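Local coordinates for cytoplasmic export protein 1 (Saccharomyces cerevisiae, PDB 3VWA) that binds tRNA as a component of the nuclear tRNA export machinery and may hand aminoacylated tRNAs on to the translation apparatus at the nuclear pore complex, at residues M262-R273 against K320-L331. Numbering follows the deposited sequence.
Sequences MSNLENLYLESR and KLVPFLAIVLDL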
loop_
_atom_site.group_PDB
_atom_site.type_symbol
_atom_site.label_atom_id
_atom_site.label_comp_id
_atom_site.label_asym_id
_atom_site.label_seq_id
_atom_site.Cartn_x
_atom_site.Cartn_y
_atom_site.Cartn_z
HETATM N N MSE A 262 17.590 4.019 -5.299
HETATM C CA MSE A 262 16.626 2.964 -5.656
HETATM C C MSE A 262 17.281 1.617 -5.832
HETATM O O MSE A 262 16.707 0.635 -5.467
HETATM C CB MSE A 262 15.851 3.343 -6.923
HETATM C CG MSE A 262 14.906 4.534 -6.707
HETATM SE SE MSE A 262 13.999 4.647 -4.917
HETATM C CE MSE A 262 15.060 3.965 -3.486
ATOM N N SER A 263 18.463 1.555 -6.437
ATOM C CA SER A 263 19.242 0.311 -6.444
ATOM C C SER A 263 19.579 -0.244 -5.060
ATOM O O SER A 263 19.540 -1.485 -4.822
ATOM C CB SER A 263 20.496 0.511 -7.260
ATOM O OG SER A 263 20.024 0.723 -8.581
ATOM N N ASN A 264 19.885 0.654 -4.144
ATOM C CA ASN A 264 20.091 0.267 -2.754
ATOM C C ASN A 264 18.781 -0.246 -2.146
ATOM O O ASN A 264 18.759 -1.262 -1.430
ATOM C CB ASN A 264 20.617 1.447 -1.941
ATOM C CG ASN A 264 22.077 1.661 -2.176
ATOM O OD1 ASN A 264 22.746 0.761 -2.680
ATOM N ND2 ASN A 264 22.601 2.841 -1.795
ATOM N N LEU A 265 17.677 0.423 -2.496
ATOM C CA LEU A 265 16.373 -0.000 -2.003
ATOM C C LEU A 265 16.085 -1.398 -2.494
ATOM O O LEU A 265 15.652 -2.244 -1.720
ATOM C CB LEU A 265 15.281 0.965 -2.419
ATOM C CG LEU A 265 13.802 0.522 -2.309
ATOM C CD1 LEU A 265 13.452 0.170 -0.870
ATOM C CD2 LEU A 265 12.882 1.649 -2.808
ATOM N N GLU A 266 16.329 -1.639 -3.771
ATOM C CA GLU A 266 16.100 -2.957 -4.322
ATOM C C GLU A 266 16.900 -4.084 -3.640
ATOM O O GLU A 266 16.401 -5.186 -3.553
ATOM C CB GLU A 266 16.446 -2.984 -5.815
ATOM C CG GLU A 266 16.243 -4.332 -6.541
ATOM C CD GLU A 266 17.054 -4.405 -7.850
ATOM O OE1 GLU A 266 17.672 -3.388 -8.233
ATOM O OE2 GLU A 266 17.123 -5.471 -8.492
ATOM N N ASN A 267 18.156 -3.830 -3.257
ATOM C CA ASN A 267 19.019 -4.904 -2.714
ATOM C C ASN A 267 18.603 -5.274 -1.304
ATOM O O ASN A 267 18.660 -6.447 -0.902
ATOM C CB ASN A 267 20.475 -4.509 -2.655
ATOM C CG ASN A 267 21.180 -4.689 -3.975
ATOM O OD1 ASN A 267 21.966 -3.827 -4.363
ATOM N ND2 ASN A 267 20.935 -5.819 -4.670
ATOM N N LEU A 268 18.253 -4.247 -0.550
ATOM C CA LEU A 268 17.631 -4.437 0.743
ATOM C C LEU A 268 16.291 -5.179 0.687
ATOM O O LEU A 268 15.973 -5.971 1.600
ATOM C CB LEU A 268 17.350 -3.087 1.353
ATOM C CG LEU A 268 18.500 -2.243 1.847
ATOM C CD1 LEU A 268 17.871 -0.924 2.287
ATOM C CD2 LEU A 268 19.271 -2.925 3.006
ATOM N N TYR A 269 15.469 -4.857 -0.326
ATOM C CA TYR A 269 14.227 -5.606 -0.561
ATOM C C TYR A 269 14.457 -7.081 -0.905
ATOM O O TYR A 269 13.755 -7.946 -0.402
ATOM C CB TYR A 269 13.405 -4.962 -1.669
ATOM C CG TYR A 269 12.083 -5.630 -2.034
ATOM C CD1 TYR A 269 12.023 -6.625 -3.011
ATOM C CD2 TYR A 269 10.899 -5.197 -1.482
ATOM C CE1 TYR A 269 10.832 -7.198 -3.393
ATOM C CE2 TYR A 269 9.705 -5.723 -1.893
ATOM C CZ TYR A 269 9.679 -6.729 -2.828
ATOM O OH TYR A 269 8.481 -7.262 -3.247
ATOM N N LEU A 270 15.435 -7.358 -1.765
ATOM C CA LEU A 270 15.867 -8.730 -2.060
ATOM C C LEU A 270 16.516 -9.502 -0.854
ATOM O O LEU A 270 16.083 -10.646 -0.524
ATOM C CB LEU A 270 16.774 -8.737 -3.285
ATOM C CG LEU A 270 16.068 -8.274 -4.574
ATOM C CD1 LEU A 270 17.044 -8.356 -5.756
ATOM C CD2 LEU A 270 14.773 -9.088 -4.838
ATOM N N GLU A 271 17.476 -8.859 -0.173
ATOM C CA GLU A 271 18.277 -9.525 0.853
ATOM C C GLU A 271 17.636 -9.540 2.263
ATOM O O GLU A 271 18.007 -10.393 3.086
ATOM C CB GLU A 271 19.702 -8.941 0.972
ATOM C CG GLU A 271 20.417 -8.567 -0.339
ATOM C CD GLU A 271 21.309 -9.656 -0.922
ATOM O OE1 GLU A 271 20.769 -10.657 -1.453
ATOM O OE2 GLU A 271 22.565 -9.495 -0.867
ATOM N N SER A 272 16.772 -8.562 2.560
ATOM C CA SER A 272 16.058 -8.424 3.864
ATOM C C SER A 272 14.701 -7.788 3.706
ATOM O O SER A 272 14.404 -6.722 4.269
ATOM C CB SER A 272 16.819 -7.631 4.918
ATOM O OG SER A 272 17.906 -6.939 4.367
ATOM N N ARG A 273 13.872 -8.469 2.953
ATOM C CA ARG A 273 12.462 -8.081 2.851
ATOM C C ARG A 273 11.844 -7.661 4.180
ATOM O O ARG A 273 11.081 -6.653 4.258
ATOM C CB ARG A 273 11.723 -9.237 2.184
ATOM C CG ARG A 273 10.247 -9.050 1.934
ATOM C CD ARG A 273 10.046 -7.888 0.977
ATOM N NE ARG A 273 8.649 -7.602 0.719
ATOM C CZ ARG A 273 7.846 -6.900 1.493
ATOM N NH1 ARG A 273 8.294 -6.426 2.640
ATOM N NH2 ARG A 273 6.584 -6.643 1.102
ATOM N N LYS A 320 16.380 -1.977 -14.748
ATOM C CA LYS A 320 15.753 -1.795 -13.450
ATOM C C LYS A 320 14.211 -1.712 -13.532
ATOM O O LYS A 320 13.544 -1.656 -12.506
ATOM C CB LYS A 320 16.335 -0.570 -12.715
ATOM C CG LYS A 320 17.803 -0.684 -12.406
ATOM C CD LYS A 320 18.078 -1.896 -11.517
ATOM C CE LYS A 320 19.373 -1.708 -10.743
ATOM N NZ LYS A 320 19.693 -2.970 -9.997
ATOM N N LEU A 321 13.662 -1.703 -14.749
ATOM C CA LEU A 321 12.198 -1.594 -14.920
ATOM C C LEU A 321 11.405 -2.682 -14.213
ATOM O O LEU A 321 10.532 -2.391 -13.433
ATOM C CB LEU A 321 11.831 -1.584 -16.388
ATOM C CG LEU A 321 12.309 -0.321 -17.103
ATOM C CD1 LEU A 321 12.271 -0.620 -18.602
ATOM C CD2 LEU A 321 11.420 0.841 -16.729
ATOM N N VAL A 322 11.712 -3.929 -14.514
ATOM C CA VAL A 322 11.115 -5.103 -13.854
ATOM C C VAL A 322 11.343 -5.114 -12.340
ATOM O O VAL A 322 10.393 -5.229 -11.588
ATOM C CB VAL A 322 11.547 -6.420 -14.579
ATOM C CG1 VAL A 322 11.064 -7.682 -13.867
ATOM C CG2 VAL A 322 10.999 -6.408 -15.988
ATOM N N PRO A 323 12.598 -4.961 -11.865
ATOM C CA PRO A 323 12.724 -5.057 -10.385
ATOM C C PRO A 323 12.024 -3.952 -9.610
ATOM O O PRO A 323 11.355 -4.254 -8.639
ATOM C CB PRO A 323 14.236 -5.047 -10.115
ATOM C CG PRO A 323 14.892 -5.151 -11.459
ATOM C CD PRO A 323 13.889 -4.837 -12.547
ATOM N N PHE A 324 12.157 -2.687 -10.043
ATOM C CA PHE A 324 11.540 -1.572 -9.362
ATOM C C PHE A 324 10.014 -1.688 -9.424
ATOM O O PHE A 324 9.336 -1.412 -8.449
ATOM C CB PHE A 324 11.933 -0.182 -9.985
ATOM C CG PHE A 324 13.399 0.218 -9.800
ATOM C CD1 PHE A 324 14.329 -0.626 -9.181
ATOM C CD2 PHE A 324 13.857 1.448 -10.315
ATOM C CE1 PHE A 324 15.683 -0.248 -9.000
ATOM C CE2 PHE A 324 15.187 1.836 -10.163
ATOM C CZ PHE A 324 16.113 0.982 -9.525
ATOM N N LEU A 325 9.475 -2.065 -10.570
ATOM C CA LEU A 325 7.995 -2.099 -10.720
ATOM C C LEU A 325 7.487 -3.233 -9.832
ATOM O O LEU A 325 6.359 -3.160 -9.284
ATOM C CB LEU A 325 7.649 -2.406 -12.157
ATOM C CG LEU A 325 6.710 -1.608 -13.043
ATOM C CD1 LEU A 325 6.365 -2.435 -14.277
ATOM C CD2 LEU A 325 5.419 -1.148 -12.361
ATOM N N ALA A 326 8.292 -4.290 -9.677
ATOM C CA ALA A 326 7.912 -5.434 -8.794
ATOM C C ALA A 326 7.764 -4.959 -7.346
ATOM O O ALA A 326 6.783 -5.299 -6.638
ATOM C CB ALA A 326 8.914 -6.614 -8.913
ATOM N N ILE A 327 8.659 -4.075 -6.931
ATOM C CA ILE A 327 8.577 -3.512 -5.604
ATOM C C ILE A 327 7.327 -2.693 -5.463
ATOM O O ILE A 327 6.658 -2.719 -4.427
ATOM C CB ILE A 327 9.777 -2.599 -5.359
ATOM C CG1 ILE A 327 11.080 -3.278 -5.813
ATOM C CG2 ILE A 327 9.860 -2.079 -3.956
ATOM C CD1 ILE A 327 11.595 -4.347 -4.899
ATOM N N VAL A 328 7.023 -1.890 -6.478
ATOM C CA VAL A 328 5.939 -0.961 -6.329
ATOM C C VAL A 328 4.627 -1.792 -6.264
ATOM O O VAL A 328 3.763 -1.527 -5.424
ATOM C CB VAL A 328 5.943 0.070 -7.474
ATOM C CG1 VAL A 328 4.551 0.576 -7.758
ATOM C CG2 VAL A 328 6.840 1.244 -7.136
ATOM N N LEU A 329 4.502 -2.770 -7.154
ATOM C CA LEU A 329 3.264 -3.581 -7.262
ATOM C C LEU A 329 3.055 -4.387 -6.012
ATOM O O LEU A 329 1.925 -4.481 -5.539
ATOM C CB LEU A 329 3.284 -4.566 -8.441
ATOM C CG LEU A 329 3.248 -3.992 -9.839
ATOM C CD1 LEU A 329 3.663 -5.066 -10.859
ATOM C CD2 LEU A 329 1.859 -3.410 -10.061
ATOM N N ASP A 330 4.141 -4.964 -5.506
ATOM C CA ASP A 330 4.143 -5.628 -4.191
ATOM C C ASP A 330 3.750 -4.701 -3.062
ATOM O O ASP A 330 2.806 -4.962 -2.342
ATOM C CB ASP A 330 5.513 -6.266 -3.850
ATOM C CG ASP A 330 5.511 -6.990 -2.471
ATOM O OD1 ASP A 330 6.592 -7.123 -1.856
ATOM O OD2 ASP A 330 4.446 -7.463 -1.999
ATOM N N LEU A 331 4.456 -3.596 -2.894
ATOM C CA LEU A 331 4.232 -2.800 -1.685
ATOM C C LEU A 331 2.907 -2.041 -1.699
ATOM O O LEU A 331 2.346 -1.796 -0.633
ATOM C CB LEU A 331 5.390 -1.852 -1.427
ATOM C CG LEU A 331 6.713 -2.519 -1.054
ATOM C CD1 LEU A 331 7.728 -1.418 -0.883
ATOM C CD2 LEU A 331 6.600 -3.369 0.216
HETATM O O HOH W 1 19.330 -5.560 -10.952
#
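Lys320 and Glu266 form a salt bridge at one end of this helix-helix contact, with NZ of Lys320 2.7 Å from OE1 of Glu266 and lying on the syn side of that oxygen. A water accepts from the same NZ and gives a weak bond to OE2 of Glu266, linking the two side chains a second time. OE2 also rests on the ring of Pro323, 3.3 Å from its CB. Glu266 gets there with CG anti to its backbone N (chi1 -180°) and an extended chain. Next to this bridge, Phe324 CZ meets CB of Met262, present as selenomethionine, at 3.5 Å; Glu266 OE1 lies at the ring's edge, and Lys320 CB covers the centre of one face.

At the other end, OD1 of Asp330 collects two residues. Tyr269 OH donates to it, at a modelled length too short to trust, with ring and carboxylate planes 74° apart, while Arg273 NH2 comes in at 3.0 Å from above the carboxylate plane, supplemented by a weak bond from NE. Arg273 NH2 also pairs with Glu334, one helical turn beyond Asp330.

Ile327 CD1 lies over one face of the Tyr269 ring, modelled too close for detail, and Arg273 CD over the opposite face.

The axes pass 10.4 Å apart at 65°. Behind them, Met262 and Leu265 pack on helices 239-248 and 283-303, and Leu329 on helix 355-368, consistent with a place near the junction of the kinase-like part and the following helical repeats. Two separate salt bridges thus lie about the Tyr269-Ile327 packing, and Arg273 at OD1 would probably favour ionised Asp330.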